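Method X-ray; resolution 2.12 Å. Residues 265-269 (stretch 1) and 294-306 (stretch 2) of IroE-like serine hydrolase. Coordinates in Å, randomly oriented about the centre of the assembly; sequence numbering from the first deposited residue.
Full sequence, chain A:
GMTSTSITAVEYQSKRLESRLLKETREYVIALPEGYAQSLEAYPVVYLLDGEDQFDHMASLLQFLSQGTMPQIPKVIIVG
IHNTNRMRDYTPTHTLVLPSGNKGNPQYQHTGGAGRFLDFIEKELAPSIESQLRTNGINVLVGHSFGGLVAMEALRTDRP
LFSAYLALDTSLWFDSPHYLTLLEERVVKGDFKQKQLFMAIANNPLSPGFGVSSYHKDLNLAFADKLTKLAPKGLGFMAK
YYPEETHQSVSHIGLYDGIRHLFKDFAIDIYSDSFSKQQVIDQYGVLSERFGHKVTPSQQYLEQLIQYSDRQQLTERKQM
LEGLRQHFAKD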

ATOM      1  N   ASP A 265     -14.278  12.470  -4.607  1.00 24.61           N
ATOM      2  CA  ASP A 265     -15.021  13.421  -5.424  1.00 24.68           C
ATOM      3  C   ASP A 265     -14.243  14.663  -5.887  1.00 23.74           C
ATOM      4  O   ASP A 265     -14.842  15.558  -6.477  1.00 21.19           O
ATOM      5  CB  ASP A 265     -16.282  13.830  -4.674  1.00 25.04           C
ATOM      6  CG  ASP A 265     -17.175  12.673  -4.396  1.00 25.17           C
ATOM      7  OD1 ASP A 265     -17.291  11.765  -5.244  1.00 26.13           O
ATOM      8  OD2 ASP A 265     -17.783  12.660  -3.311  1.00 27.21           O
ATOM      9  N   PHE A 266     -12.930  14.698  -5.626  1.00 23.13           N
ATOM     10  CA  PHE A 266     -12.060  15.850  -5.971  1.00 23.58           C
ATOM     11  C   PHE A 266     -11.555  15.792  -7.387  1.00 23.74           C
ATOM     12  O   PHE A 266     -11.085  16.807  -7.922  1.00 23.97           O
ATOM     13  CB  PHE A 266     -10.830  15.918  -5.058  1.00 22.97           C
ATOM     14  CG  PHE A 266     -11.110  16.390  -3.663  1.00 22.72           C
ATOM     15  CD1 PHE A 266     -11.989  15.710  -2.831  1.00 22.44           C
ATOM     16  CD2 PHE A 266     -10.430  17.483  -3.148  1.00 23.34           C
ATOM     17  CE1 PHE A 266     -12.215  16.130  -1.555  1.00 21.21           C
ATOM     18  CE2 PHE A 266     -10.641  17.898  -1.851  1.00 22.21           C
ATOM     19  CZ  PHE A 266     -11.532  17.211  -1.047  1.00 21.74           C
ATOM     20  N   ALA A 267     -11.604  14.589  -7.964  1.00 24.13           N
ATOM     21  CA  ALA A 267     -11.189  14.330  -9.351  1.00 24.05           C
ATOM     22  C   ALA A 267     -12.092  15.038 -10.377  1.00 23.32           C
ATOM     23  O   ALA A 267     -13.310  15.076 -10.245  1.00 23.01           O
ATOM     24  CB  ALA A 267     -11.169  12.789  -9.621  1.00 23.27           C
ATOM     25  N   ILE A 268     -11.465  15.604 -11.395  1.00 23.85           N
ATOM     26  CA  ILE A 268     -12.146  16.317 -12.475  1.00 23.66           C
ATOM     27  C   ILE A 268     -11.904  15.492 -13.742  1.00 25.50           C
ATOM     28  O   ILE A 268     -10.754  15.332 -14.178  1.00 26.53           O
ATOM     29  CB  ILE A 268     -11.568  17.748 -12.644  1.00 22.57           C
ATOM     30  CG1 ILE A 268     -11.888  18.615 -11.418  1.00 22.64           C
ATOM     31  CG2 ILE A 268     -12.107  18.432 -13.884  1.00 21.71           C
ATOM     32  CD1 ILE A 268     -11.131  19.976 -11.422  1.00 22.94           C
ATOM     33  N   ASP A 269     -12.973  14.949 -14.310  1.00 27.08           N
ATOM     34  CA  ASP A 269     -12.892  14.151 -15.533  1.00 28.42           C
ATOM     35  C   ASP A 269     -13.201  15.059 -16.713  1.00 29.79           C
ATOM     36  O   ASP A 269     -14.371  15.389 -16.968  1.00 29.53           O
ATOM     37  CB  ASP A 269     -13.914  13.024 -15.449  1.00 29.75           C
ATOM     38  CG  ASP A 269     -13.735  11.972 -16.514  1.00 30.06           C
ATOM     39  OD1 ASP A 269     -13.039  12.191 -17.536  1.00 31.08           O
ATOM     40  OD2 ASP A 269     -14.310  10.898 -16.307  1.00 30.85           O
ATOM     41  N   LYS A 294     -13.819  26.147   3.007  1.00 26.77           N
ATOM     42  CA  LYS A 294     -13.537  26.367   1.585  1.00 27.60           C
ATOM     43  C   LYS A 294     -12.577  25.338   0.990  1.00 25.13           C
ATOM     44  O   LYS A 294     -11.488  25.109   1.519  1.00 23.60           O
ATOM     45  CB  LYS A 294     -12.963  27.787   1.353  1.00 28.92           C
ATOM     46  CG  LYS A 294     -12.280  27.959  -0.009  1.00 29.97           C
ATOM     47  CD  LYS A 294     -11.864  29.390  -0.272  1.00 30.74           C
ATOM     48  CE  LYS A 294     -13.001  30.213  -0.833  1.00 32.19           C
ATOM     49  NZ  LYS A 294     -13.324  29.791  -2.230  1.00 33.58           N
ATOM     50  N   VAL A 295     -12.999  24.720  -0.108  1.00 24.87           N
ATOM     51  CA  VAL A 295     -12.206  23.709  -0.818  1.00 24.35           C
ATOM     52  C   VAL A 295     -12.197  24.131  -2.277  1.00 24.43           C
ATOM     53  O   VAL A 295     -13.249  24.365  -2.860  1.00 22.80           O
ATOM     54  CB  VAL A 295     -12.805  22.298  -0.653  1.00 24.86           C
ATOM     55  CG1 VAL A 295     -12.101  21.248  -1.559  1.00 24.20           C
ATOM     56  CG2 VAL A 295     -12.763  21.899   0.805  1.00 24.49           C
ATOM     57  N   THR A 296     -11.000  24.211  -2.858  1.00 25.55           N
ATOM     58  CA  THR A 296     -10.814  24.663  -4.249  1.00 25.57           C
ATOM     59  C   THR A 296      -9.857  23.733  -5.007  1.00 25.00           C
ATOM     60  O   THR A 296      -8.989  23.120  -4.402  1.00 26.16           O
ATOM     61  CB  THR A 296     -10.269  26.109  -4.298  1.00 25.39           C
ATOM     62  OG1 THR A 296      -9.200  26.240  -3.355  1.00 26.02           O
ATOM     63  CG2 THR A 296     -11.364  27.119  -3.917  1.00 25.50           C
ATOM     64  N   PRO A 297     -10.040  23.598  -6.327  1.00 24.11           N
ATOM     65  CA  PRO A 297      -9.144  22.717  -7.023  1.00 24.33           C
ATOM     66  C   PRO A 297      -7.659  23.085  -6.877  1.00 24.94           C
ATOM     67  O   PRO A 297      -7.292  24.255  -6.935  1.00 22.26           O
ATOM     68  CB  PRO A 297      -9.580  22.847  -8.470  1.00 23.35           C
ATOM     69  CG  PRO A 297     -10.956  23.362  -8.421  1.00 23.28           C
ATOM     70  CD  PRO A 297     -11.074  24.164  -7.220  1.00 23.49           C
ATOM     71  N   SER A 298      -6.845  22.056  -6.666  1.00 24.66           N
ATOM     72  CA  SER A 298      -5.410  22.193  -6.595  1.00 26.02           C
ATOM     73  C   SER A 298      -4.864  22.894  -7.823  1.00 25.45           C
ATOM     74  O   SER A 298      -5.135  22.465  -8.944  1.00 22.71           O
ATOM     75  CB  SER A 298      -4.737  20.815  -6.513  1.00 26.38           C
ATOM     76  OG  SER A 298      -3.388  20.886  -7.005  1.00 26.47           O
ATOM     77  N   GLN A 299      -4.072  23.942  -7.596  1.00 26.14           N
ATOM     78  CA  GLN A 299      -3.400  24.684  -8.677  1.00 28.62           C
ATOM     79  C   GLN A 299      -2.525  23.773  -9.586  1.00 28.65           C
ATOM     80  O   GLN A 299      -2.537  23.931 -10.810  1.00 29.16           O
ATOM     81  CB  GLN A 299      -2.504  25.774  -8.075  1.00 30.83           C
ATOM     82  CG  GLN A 299      -2.289  26.986  -8.973  1.00 33.22           C
ATOM     83  CD  GLN A 299      -3.385  28.043  -8.812  1.00 35.63           C
ATOM     84  OE1 GLN A 299      -4.048  28.129  -7.757  1.00 37.62           O
ATOM     85  NE2 GLN A 299      -3.557  28.883  -9.846  1.00 36.41           N
ATOM     86  N   GLN A 300      -1.747  22.849  -8.996  1.00 28.06           N
ATOM     87  CA  GLN A 300      -0.912  21.901  -9.787  1.00 29.23           C
ATOM     88  C   GLN A 300      -1.755  21.025 -10.695  1.00 28.61           C
ATOM     89  O   GLN A 300      -1.397  20.780 -11.841  1.00 30.31           O
ATOM     90  CB  GLN A 300      -0.185  20.879  -8.893  1.00 30.06           C
ATOM     91  CG  GLN A 300       0.995  21.354  -8.145  1.00 30.44           C
ATOM     92  CD  GLN A 300       1.626  20.244  -7.356  1.00 30.31           C
ATOM     93  OE1 GLN A 300       1.846  19.145  -7.876  1.00 29.49           O
ATOM     94  NE2 GLN A 300       1.941  20.528  -6.081  1.00 30.69           N
ATOM     95  N   TYR A 301      -2.819  20.485 -10.108  1.00 27.60           N
ATOM     96  CA  TYR A 301      -3.768  19.591 -10.762  1.00 27.65           C
ATOM     97  C   TYR A 301      -4.385  20.264 -11.972  1.00 27.32           C
ATOM     98  O   TYR A 301      -4.413  19.686 -13.043  1.00 27.04           O
ATOM     99  CB  TYR A 301      -4.834  19.135  -9.743  1.00 28.77           C
ATOM    100  CG  TYR A 301      -5.851  18.132 -10.254  1.00 29.15           C
ATOM    101  CD1 TYR A 301      -5.443  16.942 -10.864  1.00 29.41           C
ATOM    102  CD2 TYR A 301      -7.223  18.345 -10.079  1.00 29.28           C
ATOM    103  CE1 TYR A 301      -6.365  16.008 -11.311  1.00 29.07           C
ATOM    104  CE2 TYR A 301      -8.164  17.420 -10.530  1.00 28.97           C
ATOM    105  CZ  TYR A 301      -7.726  16.252 -11.144  1.00 29.48           C
ATOM    106  OH  TYR A 301      -8.638  15.329 -11.589  1.00 29.40           O
ATOM    107  N   LEU A 302      -4.854  21.489 -11.802  1.00 27.59           N
ATOM    108  CA  LEU A 302      -5.430  22.242 -12.902  1.00 28.77           C
ATOM    109  C   LEU A 302      -4.413  22.406 -14.014  1.00 28.99           C
ATOM    110  O   LEU A 302      -4.728  22.179 -15.174  1.00 28.02           O
ATOM    111  CB  LEU A 302      -5.895  23.626 -12.460  1.00 28.61           C
ATOM    112  CG  LEU A 302      -7.131  23.717 -11.584  1.00 28.30           C
ATOM    113  CD1 LEU A 302      -7.452  25.185 -11.455  1.00 28.36           C
ATOM    114  CD2 LEU A 302      -8.297  22.948 -12.211  1.00 29.00           C
ATOM    115  N   GLU A 303      -3.202  22.802 -13.637  1.00 30.57           N
ATOM    116  CA  GLU A 303      -2.100  22.987 -14.590  1.00 31.96           C
ATOM    117  C   GLU A 303      -1.787  21.668 -15.332  1.00 32.91           C
ATOM    118  O   GLU A 303      -1.448  21.688 -16.515  1.00 32.56           O
ATOM    119  CB  GLU A 303      -0.859  23.536 -13.887  1.00 31.45           C
ATOM    120  N   GLN A 304      -1.904  20.537 -14.636  1.00 33.73           N
ATOM    121  CA  GLN A 304      -1.719  19.223 -15.266  1.00 34.86           C
ATOM    122  C   GLN A 304      -2.796  19.019 -16.315  1.00 33.61           C
ATOM    123  O   GLN A 304      -2.490  18.644 -17.450  1.00 34.00           O
ATOM    124  CB  GLN A 304      -1.812  18.076 -14.250  1.00 36.03           C
ATOM    125  CG  GLN A 304      -0.728  18.041 -13.165  1.00 36.70           C
ATOM    126  CD  GLN A 304      -0.983  16.939 -12.137  1.00 37.18           C
ATOM    127  OE1 GLN A 304      -1.855  16.091 -12.330  1.00 37.56           O
ATOM    128  NE2 GLN A 304      -0.216  16.950 -11.037  1.00 38.23           N
ATOM    129  N   LEU A 305      -4.051  19.276 -15.940  1.00 31.87           N
ATOM    130  CA  LEU A 305      -5.190  19.132 -16.866  1.00 31.30           C
ATOM    131  C   LEU A 305      -5.110  20.049 -18.117  1.00 31.03           C
ATOM    132  O   LEU A 305      -5.411  19.604 -19.224  1.00 30.38           O
ATOM    133  CB  LEU A 305      -6.531  19.359 -16.145  1.00 30.45           C
ATOM    134  CG  LEU A 305      -7.009  18.427 -15.038  1.00 30.35           C
ATOM    135  CD1 LEU A 305      -8.377  18.898 -14.559  1.00 29.89           C
ATOM    136  CD2 LEU A 305      -7.062  16.957 -15.478  1.00 30.58           C
ATOM    137  N   ILE A 306      -4.730  21.315 -17.929  1.00 31.01           N
ATOM    138  CA  ILE A 306      -4.603  22.292 -19.030  1.00 31.34           C
ATOM    139  C   ILE A 306      -3.508  21.895 -20.001  1.00 32.56           C
ATOM    140  O   ILE A 306      -3.685  22.041 -21.225  1.00 32.81           O
ATOM    141  CB  ILE A 306      -4.289  23.721 -18.501  1.00 31.41           C
ATOM    142  CG1 ILE A 306      -5.530  24.323 -17.840  1.00 31.37           C
ATOM    143  CG2 ILE A 306      -3.803  24.662 -19.615  1.00 30.95           C
ATOM    144  CD1 ILE A 306      -5.285  25.653 -17.150  1.00 31.15           C
TER

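Ile-268 is the apolar centre of this contact. Its CA-to-CB bond points toward the second stretch, and the residue is buried. It has the largest area covered by the partner stretch, 92 Å². With chi1 m and chi2 t, the side chain is extended and reaches four residues. CD1 lies 4.4 Å from CB of Pro-297 and 4.2 Å from CD2 of Leu-302. CG2 packs 3.8 Å from CD1 of Leu-305. CG1 sits 4.0 Å from CE2 of Tyr-301. A branched aliphatic side chain suits this place, because its separate carbons can meet several neighbours at once.

Tyr-301, Leu-302 and Leu-305 belong to the helix that begins at Gln-299. Leu-305 N donates to Tyr-301 O at 2.9 Å, so one helical turn sets both side chains toward the first stretch. Leu-302 starts sideways, but its end comes nearer. Ser-298 caps the helix: its OG accepts from Tyr-301 N at 3.2 Å.

A second apolar contact involves Phe-266 and Val-295. Val-295 is buried and points toward the first stretch. The CA-to-CB bond of Phe-266 runs sideways, but the ring end comes closer, with CE2 3.7 Å from Val-295 CG1. The valine methyl lies oblique to the ring.

The polar edge is the hydroxyl of Tyr-301. Ile-268 N donates to Tyr-301 OH at 2.8 Å, with a nearly straight angle of 176°. Ile-268 O lies 3.3 Å from the same Tyr-301 OH. The amide lies at the ring edge, near its plane. Tyrosine serves two roles here: its ring carbons pack against Ile-268, and its hydroxyl satisfies that residue's backbone amide. Ala-267 CA is 3.5 Å from Tyr-301 OH. The small alanine side chain points away overall and remains exposed. Asp-269 also points away and makes no contact with the second stretch.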